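Local coordinates for protein NADP-dependent glyceraldehyde-3-phosphate dehydrogenase (Bacillus halodurans, PDB 3PRL) that probably oxidises glyceraldehyde 3-phosphate with NADP+ in a non-phosphorylating reaction, as a member of the aldehyde dehydrogenase family, at residues 110-115 / 165-170; 82-87 / 199-204; 268-273 / 303-308. One frame throughout, in Å; residues are numbered along the deposited sequence.

Following the chain from the N terminus, residues 82-87 end helix 70-86 and residues 110-115 follow on helix 103-124. Residues 165-170 enter helix 167-178 and close contact 1. Residues 199-204, late in helix 192-204, then close contact 2, so contact 1 is nested inside its loop. The two touch, and Thr113 CG2 lies 3.8 Å from Leu84 CD1. Together they tie helices 70-86 and 103-124 to helices 167-178 and 192-204, probably all within the cofactor-binding domain of the family. Contact 3 comes later, in series. It joins the loop after strand 264-268 to helix 303-317, and its centre is about 37 Å from that of contact 1.

Contact 1: residues 110-115 / 165-170; sequences VSRTAD and PVNLAA
Thr113 of helix 103-124 faces the start of helix 167-178 and meets Asn167, Val166 and Ala170. Its two branches do different work. OG1 points at the backbone where the second helix begins and lies 3.0 Å from Asn167 CA. It is also near Asn167 N, but the angle is too poor for a hydrogen bond. The hydroxyl is instead bonded to the carbonyl of Glu109, one turn back in its own helix. That bond fits the torsion, which sets OG1 beside the backbone N (chi1 -74°). The methyl branch is purely apolar. Thr113 CG2 packs on Ala170 CB at 3.6 Å and on Val166 CG1 at 3.8 Å, touching both at once.

Asn167 holds its CG anti to the backbone N (chi1 -163°), which carries the amide across to the first helix. Its ND2 lies against the aliphatic part of Arg112, 3.8 Å from CG of that residue. The amide and guanidinium planes are almost perpendicular, 87° apart, and they do not stack. The arginine is engaged by another charge, for its NE forms a salt bridge with Asp449. Val166 meets Thr113 at about a right angle, with CG1 3.6 Å from OG1.

This buried contact joins helix 103-124 to the start of helix 167-178, probably within the cofactor-binding domain. Asn167 lies about 8 Å, side chain to side chain, from Glu259, the predicted active-site residue. The direct contacts between the segments are van der Waals. A polar link lies just outside them: Glu109 OE2 accepts from the backbone N atoms of both Val166 and Asn167. The chemistry implies close packing without direct hydrogen bonds, beside a carboxylate that holds the helix start through backbone N-H groups.

Contact 2: residues 82-87 / 199-204; sequences DLLEER and VEALAD
Arg87 and Asp204 form a salt bridge across a helix pair of the aldehyde dehydrogenase fold, where the end of helix 70-86 meets helix 192-204. The grip is end-on and falls on a single oxygen. Arg87 NH1 donates to Asp204 OD2 at 3.2 Å with an angle of 151° at the hydrogen. Arg87 NH2 reaches the same OD2 at 3.3 Å, a little less straight. OD2 lies at the guanidinium edge, near its plane. It receives NH2 on its anti lone pair, away from the other carboxylate oxygen; NH1 also comes from the anti side but is tilted out of the carboxylate plane. The guanidinium and carboxylate planes stand 73° apart, so this is not the flat pairing in which two nitrogens meet two oxygens. Both bonds are rather long, and Asp204 is exposed to solvent.

Arg87 is the first residue to leave the helix. Its chain runs extended from CG to NE, and this length carries the guanidinium over to the other helix. At its tip NH1 also lies 3.7 Å from Ala201 CA. Glu200 stays farther off, though its opposite charge may add to the acidic surroundings of the arginine.

Inward from the ion pair the contact turns apolar. Ala201 has the largest area covered here. Its CB takes Leu84 CD2 at 3.6 Å and faces Leu83 CB at 4.1 Å. The axes of these short segments come within 9.2 Å and cross at 129°, with the small methyl between them. Leu84 also packs on Val110 and Ile117 of helix 103-124, and Trp80 covers Ala201 from within helix 70-86. Leu83 sends its branch CD1 to the Ala201 carbonyl oxygen, with 3.3 Å between CD1 and O.

Contact 3: residues 268-273 / 303-308; sequences VLDDAD and DSVADQ
Val305 of residues 303-308 packs on the loop that follows strand 264-268 and carries the tight part of this contact. Its two methyls straddle the backbone near Asp270. CG1 lies 3.4 Å from Asp270 O, and CG2 lies 3.9 Å from Leu269 O. Each methyl is also 3.9 Å from Asp270 CA, so the valine fork closes over that carbon. With CG1 anti to its carbonyl carbon (chi1 -77°), both methyls are turned to the Asp270 backbone. The surface met is mostly main chain.

The other side is looser and more polar. Asp270 and Ser304 are both exposed. Ser304 OG comes 3.6 Å from Asp270 CB, a contact with the carbon and not with the carboxylate oxygens. The serine hydroxyl instead has a weak hydrogen bond with Gln302. Asp270 OD1 passes Val305 CG1 at 4.0 Å, the two side chains crossing at about a right angle. The carboxylate thus runs past the methyl with no hydrogen bond to residues 303-308. Replacing Val305 by an alanine here would probably open a gap over Asp270 CA and leave the carbonyls of Leu269 and Asp270 without their methyl cover.

The loop has its own order. Asp271 is the centre of an inverse gamma turn and pairs with Arg425 in a salt bridge. Asp273 caps the next helix, its OD1 accepting from Leu276 N. Val268 keeps backbone hydrogen bonds with Phe300 and Gln302. Strand 264-268, helix 274-286 and the parallel strand 296-302 form a beta-alpha-beta unit. The contact sits at its strand ends, where the loop leading to helix 274-286 leans on residues 303-308, away from the annotated cofactor and active-site residues.

Contact 1: residues 110-115 / 165-170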
loop_
_atom_site.group_PDB
_atom_site.type_symbol
_atom_site.label_atom_id
_atom_site.label_comp_id
_atom_site.label_asym_id
_atom_site.label_seq_id
_atom_site.Cartn_x
_atom_site.Cartn_y
_atom_site.Cartn_z
ATOM N N VAL D 110 23.410 -17.131 -14.068
ATOM C CA VAL D 110 23.671 -17.431 -12.656
ATOM C C VAL D 110 23.778 -16.142 -11.805
ATOM O O VAL D 110 23.225 -16.093 -10.707
ATOM C CB VAL D 110 24.942 -18.317 -12.447
ATOM C CG1 VAL D 110 24.992 -18.872 -11.028
ATOM C CG2 VAL D 110 25.012 -19.459 -13.472
ATOM N N SER D 111 24.480 -15.120 -12.309
ATOM C CA SER D 111 24.622 -13.832 -11.588
ATOM C C SER D 111 23.262 -13.226 -11.321
ATOM O O SER D 111 22.947 -12.854 -10.187
ATOM C CB SER D 111 25.437 -12.807 -12.377
ATOM O OG SER D 111 26.729 -13.274 -12.666
ATOM N N ARG D 112 22.461 -13.141 -12.379
ATOM C CA ARG D 112 21.151 -12.514 -12.294
ATOM C C ARG D 112 20.255 -13.321 -11.360
ATOM O O ARG D 112 19.453 -12.742 -10.637
ATOM C CB ARG D 112 20.516 -12.345 -13.686
ATOM C CG ARG D 112 19.179 -11.581 -13.686
ATOM C CD ARG D 112 18.735 -11.152 -15.098
ATOM N NE ARG D 112 17.278 -11.110 -15.218
ATOM C CZ ARG D 112 16.605 -10.913 -16.357
ATOM N NH1 ARG D 112 17.250 -10.730 -17.505
ATOM N NH2 ARG D 112 15.271 -10.905 -16.348
ATOM N N THR D 113 20.411 -14.651 -11.385
ATOM C CA THR D 113 19.617 -15.551 -10.549
ATOM C C THR D 113 19.766 -15.211 -9.059
ATOM O O THR D 113 18.760 -15.068 -8.354
ATOM C CB THR D 113 19.936 -17.063 -10.834
ATOM O OG1 THR D 113 19.363 -17.461 -12.085
ATOM C CG2 THR D 113 19.390 -17.974 -9.751
ATOM N N ALA D 114 21.014 -15.074 -8.597
ATOM C CA ALA D 114 21.299 -14.702 -7.199
ATOM C C ALA D 114 20.749 -13.328 -6.869
ATOM O O ALA D 114 20.300 -13.075 -5.751
ATOM C CB ALA D 114 22.806 -14.769 -6.892
ATOM N N ASP D 115 20.766 -12.450 -7.862
ATOM C CA ASP D 115 20.164 -11.137 -7.729
ATOM C C ASP D 115 18.653 -11.220 -7.539
ATOM O O ASP D 115 18.098 -10.469 -6.724
ATOM C CB ASP D 115 20.499 -10.266 -8.932
ATOM C CG ASP D 115 21.957 -9.836 -8.958
ATOM O OD1 ASP D 115 22.665 -9.956 -7.924
ATOM O OD2 ASP D 115 22.390 -9.362 -10.023
ATOM N N PRO D 165 17.456 -22.362 -17.371
ATOM C CA PRO D 165 17.285 -23.493 -16.464
ATOM C C PRO D 165 17.794 -23.247 -15.023
ATOM O O PRO D 165 17.677 -24.124 -14.170
ATOM C CB PRO D 165 18.084 -24.587 -17.157
ATOM C CG PRO D 165 19.196 -23.848 -17.829
ATOM C CD PRO D 165 18.666 -22.502 -18.212
ATOM N N VAL D 166 18.366 -22.077 -14.769
ATOM C CA VAL D 166 18.713 -21.673 -13.417
ATOM C C VAL D 166 17.792 -20.498 -13.089
ATOM O O VAL D 166 17.012 -20.550 -12.137
ATOM C CB VAL D 166 20.261 -21.373 -13.288
ATOM C CG1 VAL D 166 20.621 -20.814 -11.942
ATOM C CG2 VAL D 166 21.044 -22.658 -13.491
ATOM N N ASN D 167 17.819 -19.482 -13.944
ATOM C CA ASN D 167 16.999 -18.276 -13.775
ATOM C C ASN D 167 15.491 -18.507 -13.606
ATOM O O ASN D 167 14.895 -18.026 -12.640
ATOM C CB ASN D 167 17.266 -17.316 -14.941
ATOM C CG ASN D 167 16.798 -15.915 -14.658
ATOM O OD1 ASN D 167 15.596 -15.634 -14.679
ATOM N ND2 ASN D 167 17.744 -15.017 -14.387
ATOM N N LEU D 168 14.878 -19.242 -14.540
ATOM C CA LEU D 168 13.432 -19.456 -14.533
ATOM C C LEU D 168 13.026 -20.573 -13.572
ATOM O O LEU D 168 11.845 -20.717 -13.238
ATOM C CB LEU D 168 12.911 -19.721 -15.957
ATOM C CG LEU D 168 13.098 -18.607 -16.999
ATOM C CD1 LEU D 168 12.413 -18.986 -18.284
ATOM C CD2 LEU D 168 12.587 -17.278 -16.488
ATOM N N ALA D 169 14.013 -21.333 -13.098
ATOM C CA ALA D 169 13.807 -22.268 -11.992
ATOM C C ALA D 169 13.775 -21.571 -10.601
ATOM O O ALA D 169 12.776 -21.654 -9.875
ATOM C CB ALA D 169 14.862 -23.361 -12.043
ATOM N N ALA D 170 14.855 -20.875 -10.248
ATOM C CA ALA D 170 14.912 -20.059 -9.013
ATOM C C ALA D 170 13.838 -18.964 -8.885
ATOM O O ALA D 170 13.416 -18.620 -7.781
ATOM C CB ALA D 170 16.263 -19.446 -8.869
#

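Contact 2: residues 82-87 / 199-204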
loop_
_atom_site.group_PDB
_atom_site.type_symbol
_atom_site.label_atom_id
_atom_site.label_comp_id
_atom_site.label_asym_id
_atom_site.label_seq_id
_atom_site.Cartn_x
_atom_site.Cartn_y
_atom_site.Cartn_z
ATOM N N ASP D 82 24.418 -16.434 -2.334
ATOM C CA ASP D 82 25.871 -16.322 -2.174
ATOM C C ASP D 82 26.606 -17.493 -2.828
ATOM O O ASP D 82 27.545 -17.287 -3.600
ATOM C CB ASP D 82 26.269 -16.211 -0.692
ATOM C CG ASP D 82 25.587 -15.046 0.025
ATOM O OD1 ASP D 82 24.877 -14.243 -0.620
ATOM O OD2 ASP D 82 25.761 -14.937 1.254
ATOM N N LEU D 83 26.173 -18.711 -2.517
ATOM C CA LEU D 83 26.792 -19.907 -3.077
ATOM C C LEU D 83 26.646 -19.984 -4.596
ATOM O O LEU D 83 27.544 -20.475 -5.261
ATOM C CB LEU D 83 26.252 -21.193 -2.426
ATOM C CG LEU D 83 26.374 -21.437 -0.914
ATOM C CD1 LEU D 83 26.091 -22.911 -0.579
ATOM C CD2 LEU D 83 27.723 -21.009 -0.327
ATOM N N LEU D 84 25.524 -19.522 -5.150
ATOM C CA LEU D 84 25.387 -19.521 -6.613
ATOM C C LEU D 84 26.407 -18.562 -7.251
ATOM O O LEU D 84 27.159 -18.940 -8.142
ATOM C CB LEU D 84 23.943 -19.212 -7.064
ATOM C CG LEU D 84 22.807 -20.193 -6.706
ATOM C CD1 LEU D 84 21.405 -19.625 -7.011
ATOM C CD2 LEU D 84 22.949 -21.548 -7.354
ATOM N N GLU D 85 26.445 -17.332 -6.755
ATOM C CA GLU D 85 27.395 -16.310 -7.195
ATOM C C GLU D 85 28.839 -16.815 -7.136
ATOM O O GLU D 85 29.604 -16.657 -8.091
ATOM C CB GLU D 85 27.224 -15.104 -6.288
ATOM C CG GLU D 85 28.091 -13.912 -6.560
ATOM C CD GLU D 85 27.573 -12.726 -5.780
ATOM O OE1 GLU D 85 28.135 -12.434 -4.700
ATOM O OE2 GLU D 85 26.567 -12.127 -6.213
ATOM N N GLU D 86 29.186 -17.416 -5.999
ATOM C CA GLU D 86 30.443 -18.124 -5.801
ATOM C C GLU D 86 30.718 -19.154 -6.905
ATOM O O GLU D 86 31.860 -19.296 -7.353
ATOM C CB GLU D 86 30.430 -18.799 -4.420
ATOM C CG GLU D 86 31.681 -19.585 -4.071
ATOM C CD GLU D 86 31.685 -20.097 -2.636
ATOM O OE1 GLU D 86 31.350 -19.320 -1.712
ATOM O OE2 GLU D 86 32.040 -21.282 -2.439
ATOM N N ARG D 87 29.681 -19.869 -7.337
ATOM C CA ARG D 87 29.832 -20.902 -8.371
ATOM C C ARG D 87 29.427 -20.403 -9.765
ATOM O O ARG D 87 28.993 -21.187 -10.623
ATOM C CB ARG D 87 29.069 -22.179 -7.979
ATOM C CG ARG D 87 29.605 -22.808 -6.697
ATOM C CD ARG D 87 28.646 -23.791 -6.047
ATOM N NE ARG D 87 29.112 -24.181 -4.712
ATOM C CZ ARG D 87 28.509 -25.066 -3.923
ATOM N NH1 ARG D 87 27.404 -25.680 -4.317
ATOM N NH2 ARG D 87 29.023 -25.341 -2.734
ATOM N N VAL D 199 20.168 -26.552 -7.386
ATOM C CA VAL D 199 19.539 -27.076 -6.154
ATOM C C VAL D 199 20.566 -27.523 -5.131
ATOM O O VAL D 199 20.373 -27.356 -3.924
ATOM C CB VAL D 199 18.538 -28.208 -6.450
ATOM C CG1 VAL D 199 18.265 -29.076 -5.207
ATOM C CG2 VAL D 199 17.244 -27.621 -6.959
ATOM N N GLU D 200 21.659 -28.099 -5.621
ATOM C CA GLU D 200 22.790 -28.478 -4.785
ATOM C C GLU D 200 23.270 -27.338 -3.887
ATOM O O GLU D 200 23.508 -27.536 -2.692
ATOM C CB GLU D 200 23.944 -28.937 -5.663
ATOM C CG GLU D 200 23.802 -30.359 -6.170
ATOM C CD GLU D 200 25.091 -30.899 -6.749
ATOM O OE1 GLU D 200 26.180 -30.571 -6.222
ATOM O OE2 GLU D 200 25.003 -31.653 -7.737
ATOM N N ALA D 201 23.433 -26.160 -4.491
ATOM C CA ALA D 201 23.818 -24.947 -3.767
ATOM C C ALA D 201 22.820 -24.597 -2.666
ATOM O O ALA D 201 23.210 -24.088 -1.631
ATOM C CB ALA D 201 23.999 -23.769 -4.738
ATOM N N LEU D 202 21.540 -24.897 -2.882
ATOM C CA LEU D 202 20.486 -24.636 -1.877
ATOM C C LEU D 202 20.620 -25.602 -0.701
ATOM O O LEU D 202 20.440 -25.225 0.466
ATOM C CB LEU D 202 19.099 -24.789 -2.511
ATOM C CG LEU D 202 17.888 -24.001 -1.998
ATOM C CD1 LEU D 202 16.749 -24.165 -2.979
ATOM C CD2 LEU D 202 17.443 -24.422 -0.623
ATOM N N ALA D 203 20.918 -26.854 -1.034
ATOM C CA ALA D 203 21.209 -27.899 -0.060
ATOM C C ALA D 203 22.456 -27.568 0.754
ATOM O O ALA D 203 22.443 -27.684 1.977
ATOM C CB ALA D 203 21.383 -29.248 -0.778
ATOM N N ASP D 204 23.523 -27.153 0.069
ATOM C CA ASP D 204 24.799 -26.809 0.716
ATOM C C ASP D 204 24.654 -25.517 1.538
ATOM O O ASP D 204 25.489 -25.207 2.391
ATOM C CB ASP D 204 25.937 -26.656 -0.318
ATOM C CG ASP D 204 26.279 -27.969 -1.065
ATOM O OD1 ASP D 204 25.790 -29.064 -0.694
ATOM O OD2 ASP D 204 27.057 -27.894 -2.048
#

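Contact 3: residues 268-273 / 303-308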
loop_
_atom_site.group_PDB
_atom_site.type_symbol
_atom_site.label_atom_id
_atom_site.label_comp_id
_atom_site.label_asym_id
_atom_site.label_seq_id
_atom_site.Cartn_x
_atom_site.Cartn_y
_atom_site.Cartn_z
ATOM N N VAL D 268 7.257 0.233 -35.821
ATOM C CA VAL D 268 8.139 1.336 -36.200
ATOM C C VAL D 268 7.370 2.363 -37.052
ATOM O O VAL D 268 7.023 2.095 -38.204
ATOM C CB VAL D 268 9.400 0.819 -36.938
ATOM C CG1 VAL D 268 10.522 1.831 -36.854
ATOM C CG2 VAL D 268 9.871 -0.522 -36.354
ATOM N N LEU D 269 7.067 3.517 -36.456
ATOM C CA LEU D 269 6.377 4.606 -37.155
ATOM C C LEU D 269 7.360 5.549 -37.861
ATOM O O LEU D 269 8.565 5.448 -37.660
ATOM C CB LEU D 269 5.460 5.387 -36.197
ATOM C CG LEU D 269 4.289 4.631 -35.559
ATOM C CD1 LEU D 269 3.460 5.544 -34.646
ATOM C CD2 LEU D 269 3.413 3.962 -36.620
ATOM N N ASP D 270 6.827 6.452 -38.687
ATOM C CA ASP D 270 7.626 7.373 -39.524
ATOM C C ASP D 270 8.658 8.226 -38.761
ATOM O O ASP D 270 9.795 8.399 -39.223
ATOM C CB ASP D 270 6.678 8.242 -40.379
ATOM C CG ASP D 270 7.287 9.579 -40.813
ATOM O OD1 ASP D 270 8.528 9.716 -40.905
ATOM O OD2 ASP D 270 6.494 10.508 -41.091
ATOM N N ASP D 271 8.256 8.752 -37.609
ATOM C CA ASP D 271 9.102 9.631 -36.817
ATOM C C ASP D 271 9.949 8.865 -35.790
ATOM O O ASP D 271 9.966 9.207 -34.609
ATOM C CB ASP D 271 8.240 10.704 -36.129
ATOM C CG ASP D 271 7.153 10.107 -35.242
ATOM O OD1 ASP D 271 6.768 8.942 -35.472
ATOM O OD2 ASP D 271 6.681 10.805 -34.318
ATOM N N ALA D 272 10.663 7.836 -36.241
ATOM C CA ALA D 272 11.438 7.001 -35.332
ATOM C C ALA D 272 12.931 7.133 -35.578
ATOM O O ALA D 272 13.374 7.287 -36.720
ATOM C CB ALA D 272 11.015 5.549 -35.449
ATOM N N ASP D 273 13.703 7.087 -34.495
ATOM C CA ASP D 273 15.150 6.979 -34.608
ATOM C C ASP D 273 15.430 5.547 -35.053
ATOM O O ASP D 273 15.359 4.609 -34.255
ATOM C CB ASP D 273 15.846 7.300 -33.275
ATOM C CG ASP D 273 17.354 7.032 -33.312
ATOM O OD1 ASP D 273 17.816 6.269 -34.181
ATOM O OD2 ASP D 273 18.081 7.577 -32.460
ATOM N N ASP D 303 5.555 2.181 -44.219
ATOM C CA ASP D 303 6.136 2.200 -45.569
ATOM C C ASP D 303 7.143 3.330 -45.834
ATOM O O ASP D 303 8.198 3.088 -46.428
ATOM C CB ASP D 303 5.049 2.150 -46.662
ATOM C CG ASP D 303 3.874 3.081 -46.383
ATOM O OD1 ASP D 303 4.000 4.316 -46.567
ATOM O OD2 ASP D 303 2.803 2.561 -46.005
ATOM N N SER D 304 6.834 4.546 -45.376
ATOM C CA SER D 304 7.676 5.727 -45.631
ATOM C C SER D 304 9.106 5.633 -45.071
ATOM O O SER D 304 9.978 6.430 -45.435
ATOM C CB SER D 304 6.989 6.995 -45.107
ATOM O OG SER D 304 6.735 6.915 -43.711
ATOM N N VAL D 305 9.337 4.656 -44.196
ATOM C CA VAL D 305 10.618 4.494 -43.501
ATOM C C VAL D 305 11.169 3.070 -43.596
ATOM O O VAL D 305 12.254 2.789 -43.083
ATOM C CB VAL D 305 10.531 4.924 -42.001
ATOM C CG1 VAL D 305 10.543 6.442 -41.865
ATOM C CG2 VAL D 305 9.284 4.334 -41.331
ATOM N N ALA D 306 10.426 2.190 -44.272
ATOM C CA ALA D 306 10.723 0.754 -44.310
ATOM C C ALA D 306 12.109 0.424 -44.844
ATOM O O ALA D 306 12.863 -0.308 -44.206
ATOM C CB ALA D 306 9.639 -0.005 -45.105
ATOM N N ASP D 307 12.431 0.978 -46.013
ATOM C CA ASP D 307 13.700 0.727 -46.690
ATOM C C ASP D 307 14.884 1.012 -45.773
ATOM O O ASP D 307 15.786 0.181 -45.632
ATOM C CB ASP D 307 13.817 1.581 -47.961
ATOM C CG ASP D 307 12.980 1.050 -49.109
ATOM O OD1 ASP D 307 12.310 0.009 -48.952
ATOM O OD2 ASP D 307 12.996 1.682 -50.188
ATOM N N GLN D 308 14.868 2.181 -45.141
ATOM C CA GLN D 308 16.002 2.612 -44.334
ATOM C C GLN D 308 16.222 1.753 -43.084
ATOM O O GLN D 308 17.354 1.418 -42.773
ATOM C CB GLN D 308 15.903 4.104 -43.984
ATOM C CG GLN D 308 17.181 4.689 -43.371
ATOM C CD GLN D 308 18.441 4.334 -44.163
ATOM O OE1 GLN D 308 18.756 4.964 -45.177
ATOM N NE2 GLN D 308 19.170 3.323 -43.692
#